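Dual function macrocyclase-peptidase POPB (Galerina marginata, PDB 5N4B) cleaves peptide precursors after proline and macrocyclises the trimmed product in the biosynthesis of the highly toxic amanitin family. Local coordinates at residues E74-S79 and I512-Q517; R112-A117 and V128-F133; Y217-A222 and N234-Y239; K378-D383 and G532-E537; A599-G604 and T654-N659. The protein carries 1 engineered substitution. All coordinates share one frame; numbering follows the deposited sequence. Where two conformers were deposited one is given.

Contact 1. Residues E74-S79 and I512-Q517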
# COMPACT_ATOMS: atom_id res chain seq x y z
N GLU A 74 -7.75 -2.57 25.32
CA GLU A 74 -7.81 -1.33 26.08
C GLU A 74 -6.56 -0.49 25.85
O GLU A 74 -6.65 0.73 25.63
CB GLU A 74 -7.96 -1.69 27.55
CG GLU A 74 -7.96 -0.56 28.51
CD GLU A 74 -7.96 -0.99 30.01
OE1 GLU A 74 -8.16 -2.22 30.36
OE2 GLU A 74 -7.67 -0.09 30.81
N LYS A 75 -5.38 -1.11 25.90
CA LYS A 75 -4.13 -0.38 25.70
C LYS A 75 -4.01 0.13 24.26
O LYS A 75 -3.55 1.25 24.03
CB LYS A 75 -2.93 -1.29 26.00
CG LYS A 75 -2.80 -1.77 27.45
CD LYS A 75 -1.68 -2.83 27.56
CE LYS A 75 -1.56 -3.44 28.97
NZ LYS A 75 -1.18 -2.44 29.96
N PHE A 76 -4.42 -0.68 23.29
CA PHE A 76 -4.27 -0.32 21.88
C PHE A 76 -5.24 0.79 21.49
O PHE A 76 -4.87 1.69 20.74
CB PHE A 76 -4.51 -1.54 20.99
CG PHE A 76 -3.42 -2.61 21.04
CD1 PHE A 76 -2.22 -2.38 21.65
CD2 PHE A 76 -3.66 -3.84 20.47
CE1 PHE A 76 -1.21 -3.36 21.62
CE2 PHE A 76 -2.66 -4.85 20.46
CZ PHE A 76 -1.46 -4.60 21.04
N ARG A 77 -6.48 0.69 21.93
CA ARG A 77 -7.43 1.77 21.66
C ARG A 77 -6.91 3.09 22.19
O ARG A 77 -6.94 4.10 21.49
CB ARG A 77 -8.76 1.44 22.31
CG ARG A 77 -9.92 2.32 21.86
CD ARG A 77 -11.24 2.01 22.59
NE ARG A 77 -11.65 0.58 22.51
CZ ARG A 77 -11.58 -0.29 23.48
NH1 ARG A 77 -11.11 0.04 24.68
NH2 ARG A 77 -12.01 -1.52 23.27
N ALA A 78 -6.37 3.08 23.41
CA ALA A 78 -5.82 4.32 23.96
C ALA A 78 -4.65 4.82 23.13
O ALA A 78 -4.51 6.03 22.91
CB ALA A 78 -5.43 4.12 25.42
N SER A 79 -3.81 3.91 22.67
CA SER A 79 -2.64 4.31 21.89
C SER A 79 -3.02 4.96 20.57
O SER A 79 -2.24 5.75 20.04
CB SER A 79 -1.69 3.13 21.68
OG SER A 79 -2.06 2.32 20.60
N ILE A 512 2.09 -1.09 17.66
CA ILE A 512 3.34 -1.83 17.77
C ILE A 512 4.16 -1.30 18.93
O ILE A 512 4.66 -2.09 19.75
CB ILE A 512 4.12 -1.84 16.45
CG1 ILE A 512 3.32 -2.66 15.43
CG2 ILE A 512 5.50 -2.43 16.66
CD1 ILE A 512 3.81 -2.63 13.99
N LEU A 513 4.33 0.02 19.05
CA LEU A 513 5.13 0.53 20.17
C LEU A 513 4.53 0.14 21.51
O LEU A 513 5.25 -0.17 22.45
CB LEU A 513 5.30 2.06 20.08
CG LEU A 513 6.05 2.54 18.83
CD1 LEU A 513 6.21 4.04 18.90
CD2 LEU A 513 7.40 1.86 18.62
N THR A 514 3.21 0.15 21.62
CA THR A 514 2.57 -0.27 22.86
C THR A 514 2.90 -1.73 23.16
O THR A 514 3.21 -2.07 24.31
CB THR A 514 1.07 -0.05 22.72
OG1 THR A 514 0.82 1.35 22.60
CG2 THR A 514 0.34 -0.53 23.95
N PHE A 515 2.84 -2.60 22.16
CA PHE A 515 3.23 -3.98 22.38
C PHE A 515 4.67 -4.09 22.86
O PHE A 515 4.98 -4.82 23.80
CB PHE A 515 3.04 -4.77 21.10
CG PHE A 515 3.27 -6.25 21.21
CD1 PHE A 515 4.54 -6.76 21.05
CD2 PHE A 515 2.23 -7.10 21.50
CE1 PHE A 515 4.76 -8.11 21.14
CE2 PHE A 515 2.45 -8.45 21.58
CZ PHE A 515 3.70 -8.96 21.41
N LEU A 516 5.57 -3.34 22.23
CA LEU A 516 6.98 -3.41 22.60
C LEU A 516 7.17 -3.01 24.05
O LEU A 516 7.94 -3.65 24.79
CB LEU A 516 7.83 -2.51 21.70
CG LEU A 516 7.76 -2.77 20.18
CD1 LEU A 516 8.81 -1.99 19.48
CD2 LEU A 516 7.87 -4.22 19.83
N GLN A 517 6.54 -1.93 24.46
CA GLN A 517 6.65 -1.48 25.85
C GLN A 517 5.98 -2.45 26.81
O GLN A 517 6.54 -2.75 27.87
CB GLN A 517 6.07 -0.08 25.97
CG GLN A 517 6.24 0.53 27.35
CD GLN A 517 5.88 1.99 27.44
OE1 GLN A 517 5.64 2.66 26.47
NE2 GLN A 517 5.81 2.47 28.67

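Contact 2. Residues R112-A117 and V128-F133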
# COMPACT_ATOMS: atom_id res chain seq x y z
N ARG A 112 -11.77 22.91 5.72
CA ARG A 112 -11.36 24.23 4.96
C ARG A 112 -11.18 25.41 5.89
O ARG A 112 -11.91 25.64 6.84
CB ARG A 112 -12.64 24.62 4.19
CG ARG A 112 -12.57 25.94 3.39
CD ARG A 112 -13.88 26.26 2.62
NE ARG A 112 -13.76 27.54 1.87
CZ ARG A 112 -14.00 28.77 2.37
NH1 ARG A 112 -13.98 29.85 1.58
NH2 ARG A 112 -14.27 28.92 3.65
N SER A 113 -10.10 26.10 5.67
CA SER A 113 -9.78 27.21 6.55
C SER A 113 -10.89 28.25 6.53
O SER A 113 -11.47 28.55 5.49
CB SER A 113 -8.43 27.85 6.16
OG SER A 113 -8.43 28.39 4.85
N LYS A 114 -11.16 28.79 7.71
CA LYS A 114 -12.11 29.89 7.84
C LYS A 114 -11.64 31.11 7.08
O LYS A 114 -12.44 31.81 6.45
CB LYS A 114 -12.28 30.23 9.33
CG LYS A 114 -12.94 29.12 10.16
CD LYS A 114 -13.06 29.52 11.61
CE LYS A 114 -13.57 28.42 12.49
NZ LYS A 114 -15.00 28.26 12.31
N GLU A 115 -10.34 31.40 7.15
CA GLU A 115 -9.77 32.57 6.51
C GLU A 115 -8.91 32.15 5.33
O GLU A 115 -8.36 31.04 5.34
CB GLU A 115 -8.85 33.31 7.47
CG GLU A 115 -9.45 33.69 8.81
CD GLU A 115 -10.50 34.76 8.70
OE1 GLU A 115 -10.42 35.57 7.75
OE2 GLU A 115 -11.40 34.80 9.57
N PRO A 116 -8.72 33.03 4.31
CA PRO A 116 -7.83 32.72 3.18
C PRO A 116 -6.38 33.02 3.53
O PRO A 116 -5.72 33.96 3.04
CB PRO A 116 -8.36 33.65 2.08
CG PRO A 116 -8.85 34.86 2.88
CD PRO A 116 -9.48 34.28 4.10
N ALA A 117 -5.88 32.28 4.50
CA ALA A 117 -4.53 32.46 5.03
C ALA A 117 -4.12 31.15 5.68
O ALA A 117 -4.97 30.39 6.14
CB ALA A 117 -4.51 33.56 6.10
N VAL A 128 -9.78 26.88 13.54
CA VAL A 128 -9.24 27.53 12.35
C VAL A 128 -9.89 27.05 11.06
O VAL A 128 -9.62 27.62 9.98
CB VAL A 128 -7.70 27.38 12.25
CG1 VAL A 128 -6.97 27.97 13.47
CG2 VAL A 128 -7.31 25.93 12.03
N GLY A 129 -10.74 26.02 11.13
CA GLY A 129 -11.38 25.46 9.95
C GLY A 129 -12.78 25.00 10.23
O GLY A 129 -13.22 24.93 11.39
N ASP A 130 -13.52 24.82 9.15
CA ASP A 130 -14.86 24.26 9.19
C ASP A 130 -14.87 23.00 8.32
O ASP A 130 -14.04 22.83 7.42
CB ASP A 130 -15.94 25.20 8.57
CG ASP A 130 -15.91 26.65 9.10
OD1 ASP A 130 -16.00 26.79 10.31
OD2 ASP A 130 -15.79 27.60 8.28
N VAL A 131 -15.80 22.09 8.56
CA VAL A 131 -15.94 20.90 7.72
C VAL A 131 -16.28 21.33 6.31
O VAL A 131 -17.21 22.11 6.09
CB VAL A 131 -17.01 19.96 8.29
CG1 VAL A 131 -17.32 18.82 7.34
CG2 VAL A 131 -16.62 19.45 9.68
N PHE A 132 -15.57 20.75 5.34
CA PHE A 132 -15.93 20.80 3.94
C PHE A 132 -16.52 19.48 3.46
O PHE A 132 -17.59 19.47 2.82
CB PHE A 132 -14.76 21.24 3.01
CG PHE A 132 -15.02 20.96 1.59
CD1 PHE A 132 -16.11 21.51 0.97
CD2 PHE A 132 -14.27 20.04 0.87
CE1 PHE A 132 -16.43 21.17 -0.30
CE2 PHE A 132 -14.58 19.71 -0.38
CZ PHE A 132 -15.64 20.27 -1.01
N PHE A 133 -15.89 18.36 3.78
CA PHE A 133 -16.36 17.09 3.25
C PHE A 133 -16.11 16.01 4.28
O PHE A 133 -14.94 15.67 4.58
CB PHE A 133 -15.66 16.74 1.92
CG PHE A 133 -16.18 15.50 1.26
CD1 PHE A 133 -17.32 15.57 0.47
CD2 PHE A 133 -15.59 14.28 1.45
CE1 PHE A 133 -17.84 14.45 -0.15
CE2 PHE A 133 -16.15 13.14 0.80
CZ PHE A 133 -17.28 13.27 0.04
O HOH W 1 -14.38 26.97 6.16
O HOH W 2 -15.11 25.30 13.02
O HOH W 3 -8.66 30.13 9.22

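Contact 3. Residues Y217-A222 and N234-Y239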
# COMPACT_ATOMS: atom_id res chain seq x y z
N TYR A 217 -9.94 9.58 -16.00
CA TYR A 217 -10.13 8.47 -15.07
C TYR A 217 -10.18 7.17 -15.87
O TYR A 217 -10.65 7.15 -17.01
CB TYR A 217 -11.41 8.67 -14.26
CG TYR A 217 -12.66 8.48 -15.07
CD1 TYR A 217 -13.13 9.48 -15.94
CD2 TYR A 217 -13.31 7.28 -15.05
CE1 TYR A 217 -14.24 9.27 -16.72
CE2 TYR A 217 -14.42 7.06 -15.86
CZ TYR A 217 -14.86 8.04 -16.70
OH TYR A 217 -15.97 7.80 -17.53
N GLN A 218 -9.72 6.09 -15.24
CA GLN A 218 -9.78 4.77 -15.85
C GLN A 218 -11.08 4.08 -15.45
O GLN A 218 -11.44 4.03 -14.27
CB GLN A 218 -8.60 3.92 -15.45
CG GLN A 218 -8.68 2.52 -16.08
CD GLN A 218 -7.38 1.80 -15.91
OE1 GLN A 218 -6.64 1.63 -16.86
NE2 GLN A 218 -7.04 1.44 -14.67
N ARG A 219 -11.76 3.52 -16.42
CA ARG A 219 -12.92 2.72 -16.09
C ARG A 219 -12.96 1.42 -16.88
O ARG A 219 -12.18 1.18 -17.81
CB ARG A 219 -14.21 3.46 -16.30
CG ARG A 219 -14.32 3.88 -17.73
CD ARG A 219 -15.73 4.05 -18.14
NE ARG A 219 -16.51 2.81 -18.11
CZ ARG A 219 -17.78 2.76 -18.47
NH1 ARG A 219 -18.38 3.87 -18.89
NH2 ARG A 219 -18.40 1.61 -18.41
N TYR A 220 -13.84 0.58 -16.46
CA TYR A 220 -14.03 -0.75 -17.00
C TYR A 220 -15.39 -0.90 -17.64
O TYR A 220 -16.27 -0.07 -17.41
CB TYR A 220 -13.81 -1.77 -15.91
CG TYR A 220 -12.34 -1.90 -15.59
CD1 TYR A 220 -11.54 -2.81 -16.28
CD2 TYR A 220 -11.72 -1.05 -14.68
CE1 TYR A 220 -10.19 -2.93 -16.02
CE2 TYR A 220 -10.36 -1.17 -14.43
CZ TYR A 220 -9.62 -2.10 -15.11
OH TYR A 220 -8.25 -2.18 -14.83
N PRO A 221 -15.62 -1.96 -18.42
CA PRO A 221 -16.94 -2.14 -19.01
C PRO A 221 -17.98 -2.32 -17.94
O PRO A 221 -17.72 -2.95 -16.90
CB PRO A 221 -16.77 -3.41 -19.85
CG PRO A 221 -15.28 -3.43 -20.20
CD PRO A 221 -14.62 -2.89 -18.96
N ALA A 222 -19.17 -1.76 -18.20
CA ALA A 222 -20.29 -1.98 -17.30
C ALA A 222 -20.65 -3.45 -17.34
O ALA A 222 -20.51 -4.10 -18.38
CB ALA A 222 -21.49 -1.13 -17.74
N ASN A 234 -10.22 -4.96 -20.32
CA ASN A 234 -10.65 -3.97 -21.30
C ASN A 234 -10.84 -2.59 -20.66
O ASN A 234 -11.77 -1.84 -20.98
CB ASN A 234 -11.91 -4.43 -22.06
CG ASN A 234 -11.66 -5.66 -22.88
OD1 ASN A 234 -11.05 -5.61 -23.98
ND2 ASN A 234 -12.05 -6.76 -22.35
N ALA A 235 -9.84 -2.21 -19.86
CA ALA A 235 -9.80 -0.86 -19.30
C ALA A 235 -9.79 0.20 -20.38
O ALA A 235 -9.25 0.02 -21.49
CB ALA A 235 -8.56 -0.67 -18.44
N MET A 236 -10.37 1.33 -20.03
CA MET A 236 -10.46 2.49 -20.90
C MET A 236 -10.02 3.70 -20.10
O MET A 236 -10.52 3.95 -19.00
CB MET A 236 -11.92 2.75 -21.35
CG MET A 236 -12.52 1.65 -22.17
SD MET A 236 -14.32 1.69 -22.19
CE MET A 236 -14.63 0.77 -20.68
N MET A 237 -9.12 4.50 -20.66
CA MET A 237 -8.86 5.82 -20.11
C MET A 237 -9.86 6.79 -20.72
O MET A 237 -9.95 6.91 -21.95
CB MET A 237 -7.42 6.26 -20.37
CG MET A 237 -7.07 7.62 -19.82
SD MET A 237 -7.26 7.82 -18.05
CE MET A 237 -6.08 6.62 -17.48
N CYS A 238 -10.61 7.46 -19.88
CA CYS A 238 -11.73 8.27 -20.29
C CYS A 238 -11.61 9.67 -19.73
O CYS A 238 -10.81 9.93 -18.80
CB CYS A 238 -13.05 7.68 -19.79
SG CYS A 238 -13.45 6.10 -20.56
N TYR A 239 -12.39 10.57 -20.32
CA TYR A 239 -12.49 11.96 -19.89
C TYR A 239 -13.93 12.32 -19.60
O TYR A 239 -14.81 12.07 -20.44
CB TYR A 239 -11.90 12.89 -20.96
CG TYR A 239 -12.05 14.33 -20.67
CD1 TYR A 239 -11.21 15.02 -19.79
CD2 TYR A 239 -13.07 15.02 -21.32
CE1 TYR A 239 -11.44 16.42 -19.59
CE2 TYR A 239 -13.29 16.33 -21.10
CZ TYR A 239 -12.50 17.01 -20.27
OH TYR A 239 -12.84 18.36 -20.16

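Contact 4. Residues K378-D383 and G532-E537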
# COMPACT_ATOMS: atom_id res chain seq x y z
N LYS A 378 16.35 7.72 -1.13
CA LYS A 378 16.28 6.67 -0.12
C LYS A 378 17.65 6.01 -0.07
O LYS A 378 18.03 5.30 -1.00
CB LYS A 378 15.17 5.67 -0.46
CG LYS A 378 14.87 4.70 0.67
CD LYS A 378 13.86 3.66 0.29
CE LYS A 378 12.51 4.28 -0.11
NZ LYS A 378 11.88 5.09 0.95
N ARG A 379 18.41 6.27 0.99
CA ARG A 379 19.77 5.78 1.14
C ARG A 379 19.77 4.87 2.37
O ARG A 379 19.41 5.31 3.48
CB ARG A 379 20.74 6.95 1.33
CG ARG A 379 22.18 6.46 1.38
CD ARG A 379 23.16 7.57 1.89
NE ARG A 379 22.83 8.76 1.18
CZ ARG A 379 23.17 9.02 -0.08
NH1 ARG A 379 23.93 8.17 -0.77
NH2 ARG A 379 22.73 10.17 -0.62
N ASN A 380 20.13 3.60 2.19
CA ASN A 380 20.06 2.65 3.29
C ASN A 380 18.66 2.64 3.91
O ASN A 380 18.47 2.47 5.11
CB ASN A 380 21.14 2.89 4.35
CG ASN A 380 22.52 2.72 3.85
OD1 ASN A 380 23.39 3.59 4.05
ND2 ASN A 380 22.73 1.67 3.18
N VAL A 381 17.64 2.74 3.06
CA VAL A 381 16.23 2.63 3.41
C VAL A 381 15.76 3.77 4.30
O VAL A 381 14.71 3.67 4.97
CB VAL A 381 15.90 1.25 4.03
CG1 VAL A 381 14.41 0.92 3.79
CG2 VAL A 381 16.77 0.15 3.46
N LYS A 382 16.48 4.88 4.27
CA LYS A 382 16.13 6.06 5.06
C LYS A 382 16.13 7.26 4.11
O LYS A 382 17.05 7.44 3.30
CB LYS A 382 17.16 6.25 6.17
CG LYS A 382 17.11 5.09 7.23
CD LYS A 382 18.28 5.03 8.17
CE LYS A 382 19.51 4.44 7.52
NZ LYS A 382 20.62 4.54 8.44
N ASP A 383 15.10 8.07 4.19
CA ASP A 383 14.88 9.13 3.23
C ASP A 383 15.64 10.40 3.57
O ASP A 383 15.73 10.80 4.75
CB ASP A 383 13.39 9.42 3.11
CG ASP A 383 12.63 8.34 2.37
OD1 ASP A 383 13.24 7.48 1.65
OD2 ASP A 383 11.36 8.36 2.38
N GLY A 532 12.00 -2.91 -3.04
CA GLY A 532 12.58 -1.85 -3.84
C GLY A 532 13.61 -1.02 -3.14
O GLY A 532 14.02 0.00 -3.70
N GLU A 533 14.09 -1.44 -1.99
CA GLU A 533 14.90 -0.59 -1.14
C GLU A 533 16.17 -0.14 -1.85
O GLU A 533 16.61 1.01 -1.69
CB GLU A 533 15.27 -1.35 0.14
CG GLU A 533 14.10 -1.59 1.09
CD GLU A 533 13.33 -2.89 0.82
OE1 GLU A 533 13.50 -3.48 -0.27
OE2 GLU A 533 12.55 -3.28 1.74
N PHE A 534 16.79 -1.03 -2.60
CA PHE A 534 18.03 -0.76 -3.32
C PHE A 534 17.83 -0.76 -4.83
O PHE A 534 18.72 -1.14 -5.57
CB PHE A 534 19.13 -1.70 -2.84
CG PHE A 534 19.42 -1.50 -1.37
CD1 PHE A 534 20.18 -0.43 -0.95
CD2 PHE A 534 18.90 -2.37 -0.40
CE1 PHE A 534 20.45 -0.26 0.38
CE2 PHE A 534 19.18 -2.18 0.94
CZ PHE A 534 19.94 -1.13 1.33
N GLY A 535 16.66 -0.35 -5.24
CA GLY A 535 16.41 -0.19 -6.68
C GLY A 535 16.02 -1.47 -7.39
O GLY A 535 15.77 -2.54 -6.80
N GLU A 536 16.04 -1.36 -8.72
CA GLU A 536 15.55 -2.48 -9.55
C GLU A 536 16.33 -3.74 -9.32
O GLU A 536 15.77 -4.85 -9.42
CB GLU A 536 15.62 -2.14 -11.05
CG GLU A 536 15.95 -3.39 -12.06
CD GLU A 536 14.77 -4.33 -12.30
OE1 GLU A 536 13.67 -4.07 -11.78
OE2 GLU A 536 14.96 -5.33 -13.02
N GLU A 537 17.61 -3.66 -9.05
CA GLU A 537 18.40 -4.85 -8.84
C GLU A 537 18.00 -5.58 -7.55
O GLU A 537 18.18 -6.80 -7.45
CB GLU A 537 19.91 -4.59 -8.88
CG GLU A 537 20.41 -4.13 -10.25
CD GLU A 537 20.38 -5.24 -11.30
OE1 GLU A 537 20.85 -6.38 -11.01
OE2 GLU A 537 19.89 -4.98 -12.42
O HOH W 4 17.75 2.66 0.18

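Contact 5. Residues A599-G604 and T654-N659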
# COMPACT_ATOMS: atom_id res chain seq x y z
N ALA A 599 3.12 -17.28 13.85
CA ALA A 599 3.00 -16.80 12.49
C ALA A 599 1.61 -16.26 12.24
O ALA A 599 0.61 -16.92 12.56
CB ALA A 599 3.31 -17.93 11.50
N VAL A 600 1.53 -15.06 11.66
CA VAL A 600 0.24 -14.39 11.35
C VAL A 600 0.29 -13.90 9.91
O VAL A 600 0.72 -12.76 9.64
CB VAL A 600 -0.12 -13.28 12.35
CG1 VAL A 600 -1.45 -12.65 11.92
CG2 VAL A 600 -0.22 -13.86 13.72
N PRO A 601 -0.10 -14.74 8.93
CA PRO A 601 -0.23 -14.29 7.54
C PRO A 601 -1.59 -13.68 7.31
O PRO A 601 -2.61 -14.31 7.65
CB PRO A 601 -0.03 -15.58 6.74
CG PRO A 601 -0.56 -16.64 7.67
CD PRO A 601 -0.36 -16.19 9.08
N GLU A 602 -1.64 -12.49 6.72
CA GLU A 602 -2.89 -11.74 6.51
C GLU A 602 -3.18 -11.63 5.02
O GLU A 602 -2.38 -11.10 4.26
CB GLU A 602 -2.80 -10.35 7.13
CG GLU A 602 -2.48 -10.36 8.60
CD GLU A 602 -2.36 -8.95 9.20
OE1 GLU A 602 -3.07 -8.02 8.71
OE2 GLU A 602 -1.64 -8.76 10.17
N GLY A 603 -4.33 -12.12 4.58
CA GLY A 603 -4.70 -12.00 3.18
C GLY A 603 -3.64 -12.43 2.19
O GLY A 603 -3.43 -11.75 1.17
N GLY A 604 -2.97 -13.54 2.48
CA GLY A 604 -1.80 -13.93 1.73
C GLY A 604 -2.07 -14.79 0.51
O GLY A 604 -3.05 -15.55 0.43
N THR A 654 -0.16 -20.60 14.54
CA THR A 654 -0.45 -19.85 13.35
C THR A 654 -1.89 -19.36 13.43
O THR A 654 -2.81 -20.15 13.69
CB THR A 654 -0.24 -20.71 12.11
OG1 THR A 654 1.15 -21.07 11.98
CG2 THR A 654 -0.60 -19.96 10.85
N LEU A 655 -2.08 -18.06 13.19
CA LEU A 655 -3.39 -17.43 13.12
C LEU A 655 -3.44 -16.73 11.78
O LEU A 655 -2.77 -15.71 11.56
CB LEU A 655 -3.62 -16.43 14.23
CG LEU A 655 -4.96 -15.69 14.14
CD1 LEU A 655 -6.13 -16.66 14.33
CD2 LEU A 655 -5.06 -14.61 15.18
N ILE A 656 -4.15 -17.31 10.83
CA ILE A 656 -4.31 -16.74 9.49
C ILE A 656 -5.52 -15.82 9.53
O ILE A 656 -6.51 -16.13 10.21
CB ILE A 656 -4.50 -17.88 8.47
CG1 ILE A 656 -3.34 -18.89 8.57
CG2 ILE A 656 -4.66 -17.32 7.08
CD1 ILE A 656 -3.23 -19.86 7.45
N THR A 657 -5.46 -14.71 8.87
CA THR A 657 -6.61 -13.79 8.85
C THR A 657 -6.91 -13.40 7.41
O THR A 657 -6.00 -13.13 6.63
CB THR A 657 -6.44 -12.55 9.77
OG1 THR A 657 -5.47 -11.67 9.22
CG2 THR A 657 -5.95 -12.97 11.17
N VAL A 658 -8.20 -13.40 7.06
CA VAL A 658 -8.64 -12.97 5.75
C VAL A 658 -9.93 -12.18 5.87
O VAL A 658 -10.67 -12.29 6.85
CB VAL A 658 -8.83 -14.11 4.72
CG1 VAL A 658 -7.52 -14.87 4.48
CG2 VAL A 658 -9.97 -15.03 5.15
N ASN A 659 -10.23 -11.42 4.81
CA ASN A 659 -11.49 -10.71 4.61
C ASN A 659 -12.22 -11.38 3.46
O ASN A 659 -11.64 -11.56 2.39
CB ASN A 659 -11.18 -9.23 4.32
CG ASN A 659 -10.50 -8.52 5.53
OD1 ASN A 659 -10.92 -8.71 6.68
ND2 ASN A 659 -9.45 -7.73 5.27

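Contact 1. Residues E74-S79 and I512-Q517
Thr514 is the centre of this helix pair, sending its two branches to different parts of helix 68-80. Its methyl CG2, anti to the backbone N, enters between Lys75 and Phe76: it lies in the plane of the Phe76 ring at the ring's edge, 3.9 Å from Phe76 CD1, and reaches the Lys75 side chain at its root, with 3.9 Å from Thr514 CG2 to Lys75 CB. Beyond CB the lysine chain leads away from the interface. The hydroxyl branch points to the next turn, where Ser79 CB approaches Thr514 OG1 to 3.2 Å. Phe76 reaches across with its tip, CZ coming to the edge of the Phe515 ring near that ring's plane, 4.5 Å from CD2 of Phe515. The helices run largely against each other, their local axes crossing at 134° with a closest approach of 9.6 Å. Trp716 of helix 705-722 also meets the Phe76 ring, with the ring planes about perpendicular. Each hydroxyl is turned back to its own helix. Ser79 OG, in the crowded position between backbone N and carbonyl carbon, donates along a lone pair of Phe76 O at 2.9 Å, and Thr514 OG1 bonds to Pro510 O. With both polar groups satisfied inside their own helices, what crosses the interface is van der Waals contact of methyl, methylene, ring edge and one hydroxyl oxygen.

Contact 2. Residues R112-A117 and V128-F133
Val128 O accepts two hydrogen bonds, from the Lys114 amide and a water, and a CA-H contact from Ser113 besides. The Lys114 N-H points almost straight at it, with 3.0 Å from Lys114 N to Val128 O, although the donor stands above the carbonyl plane. Water 3 donates to the same oxygen and accepts from Glu115 N, so one water links the loop after strand 109-113 to the end of helix 125-128. Farther along, Arg112 and Asp130 form a hydrogen-bonded antiparallel pair, Arg112 N lying 2.8 Å from Asp130 O at an N-H...O angle of 176° and Asp130 N 2.9 Å from Arg112 O. The side chains of Lys114 and Asp130 cross at about a right angle. The lysine chain, extended until it bends at its last torsion (chi4 -76°), brings NZ onto the syn lone pair of Asp130 OD1 in a salt bridge of 2.7 Å. The ammonium also donates to water 2. Arg112 does not touch the carboxylate directly; its NH2 donates to water 1, in the guanidinium plane, and Asp130 OD2 lies 2.6 Å from that water. Val128 closes the short helix 125-128, from which the chain passes into 129-133, an outer strand of a four-stranded propeller sheet. Strand 109-113 lies inside it, Ser113 OG is bonded to Trp96 N of the next strand, and Phe132 meets Phe158 of the adjoining sheet edge-to-face.

Contact 3. Residues Y217-A222 and N234-Y239
Two side chains take the crowded first rotamer, with CG between the backbone N and the carbonyl carbon: Tyr217 (chi1 71°) and Arg219 (chi1 59°). In Tyr217 this lays the ring along the neighbouring strand, where CZ of Tyr217 meets CB of Cys238 at 3.6 Å and the cysteine sulfur sits obliquely to the ring. In Arg219 it directs the chain past the same cysteine, with 3.7 Å from Arg219 CG to Cys238 SG, and a bend at chi3 turns the guanidinium back on its own backbone. There NE and NH2 grip Tyr220 O side-on, at 3.0 Å from Arg219 NE and 2.9 Å from Arg219 NH2. Met236 runs beside the arginine, its CE packed 3.6 Å from Tyr220 C. Ala235 CB abuts Gln218 OE1, which accepts a hydrogen bond from Tyr263 N. At the loop end the Tyr220 ring lies with one face over Ala235 CA. Antiparallel pairs Tyr217-Cys238 and Arg219-Met236 each exchange two backbone hydrogen bonds. These are the central strands of a four-stranded propeller blade, and Tyr220 at their end lies about 8 Å, side chain to side chain, from catalytic His699. Because two guanidinium donors are taken up by Tyr220 O of its own segment, what the Arg219 side chain gives the other strand is mainly contact with sulfur and methyl.

Contact 4. Residues K378-D383 and G532-E537
Val381 against Glu533 makes the close part of this contact. With CG1 anti to its backbone N, Val381 lies side by side with the glutamate, and Val381 CG1 comes to 3.7 Å from Glu533 CG. The glutamate bends at chi2, which carries its carboxylate away from the valine to a hydrogen bond with Ala504 N. Val381 belongs to a type I' turn, Arg379 to Lys382, that joins two strands of a propeller blade as a β-hairpin, and it meets a type I turn from Gly532 to Gly535 leading into helix 536-540 of the α/β-hydrolase domain. Round the Phe534 ring the fit is looser: Val381 CG2 stays 4.0 Å from Phe534 CZ, and Asn380 ND2 stands at the ring edge, 4.1 Å from Phe534 CE1. Between the two backbones a water mediates: it donates to Glu533 O at 2.7 Å, accepts from Val381 N and bonds weakly to Lys378 O. Lys378 NZ forms a salt bridge of 2.8 Å with Asp383 OD1 and another with Asp505.

Contact 5. Residues A599-G604 and T654-N659
Three backbone hydrogen bonds join these parallel strands: Leu655 N to Ala599 O at 3.0 Å, Thr657 N to Pro601 O at 3.1 Å, and Gly603 N to Thr657 O at 2.8 Å. Between the first two, Leu655 O faces Pro601, which has no N-H to give. It meets CH groups instead, among them Val600 CA, 3.3 Å from Leu655 O. On one face the proline ring crosses Ile656 obliquely, Pro601 CG lying 3.7 Å from Ile656 CG1. On the other, Glu602 and Thr657 run side by side, with 3.3 Å from Glu602 CG to Thr657 OG1. Helix 579-590 covers Pro601 and helix 668-680 covers Ile656, while helix 705-722 packs over Val600 and Leu655, the layering of an α/β-hydrolase core. Lys715 of that last helix forms a salt bridge with Glu602 OE2, which also takes a hydrogen bond from Asn575, leaving OE1 to bond a polar side chain of the bound peptide. Gly603, its positive phi (49°) favouring glycine, lies about 4 Å from the nearest side-chain atom of catalytic Asp662. Leu655 O is therefore buried without a hydrogen-bond partner, whereas the paired carboxylate of Glu602, probably kept ionised by Lys715, presents an oxygen to the substrate.

Overall arrangement
Contact 1 opens first, and it closes late: 432 residues separate its two segments, on helix 68-80 and helix 510-519, as the N-terminal part of a prolyl oligopeptidase folds against its hydrolase domain. Contacts 2 and 3 nest inside that long loop, each joining adjacent strands within its own propeller sheet; their centres are 34 Å apart. Contact 4 starts within the loop but ends beyond it, at 532-537, so it crosses contact 1 and ties a propeller hairpin to the hydrolase domain. Contact 5 follows in series, pairing neighbouring strands of the central hydrolase sheet, with its nearest atoms about 9 Å from contact 1.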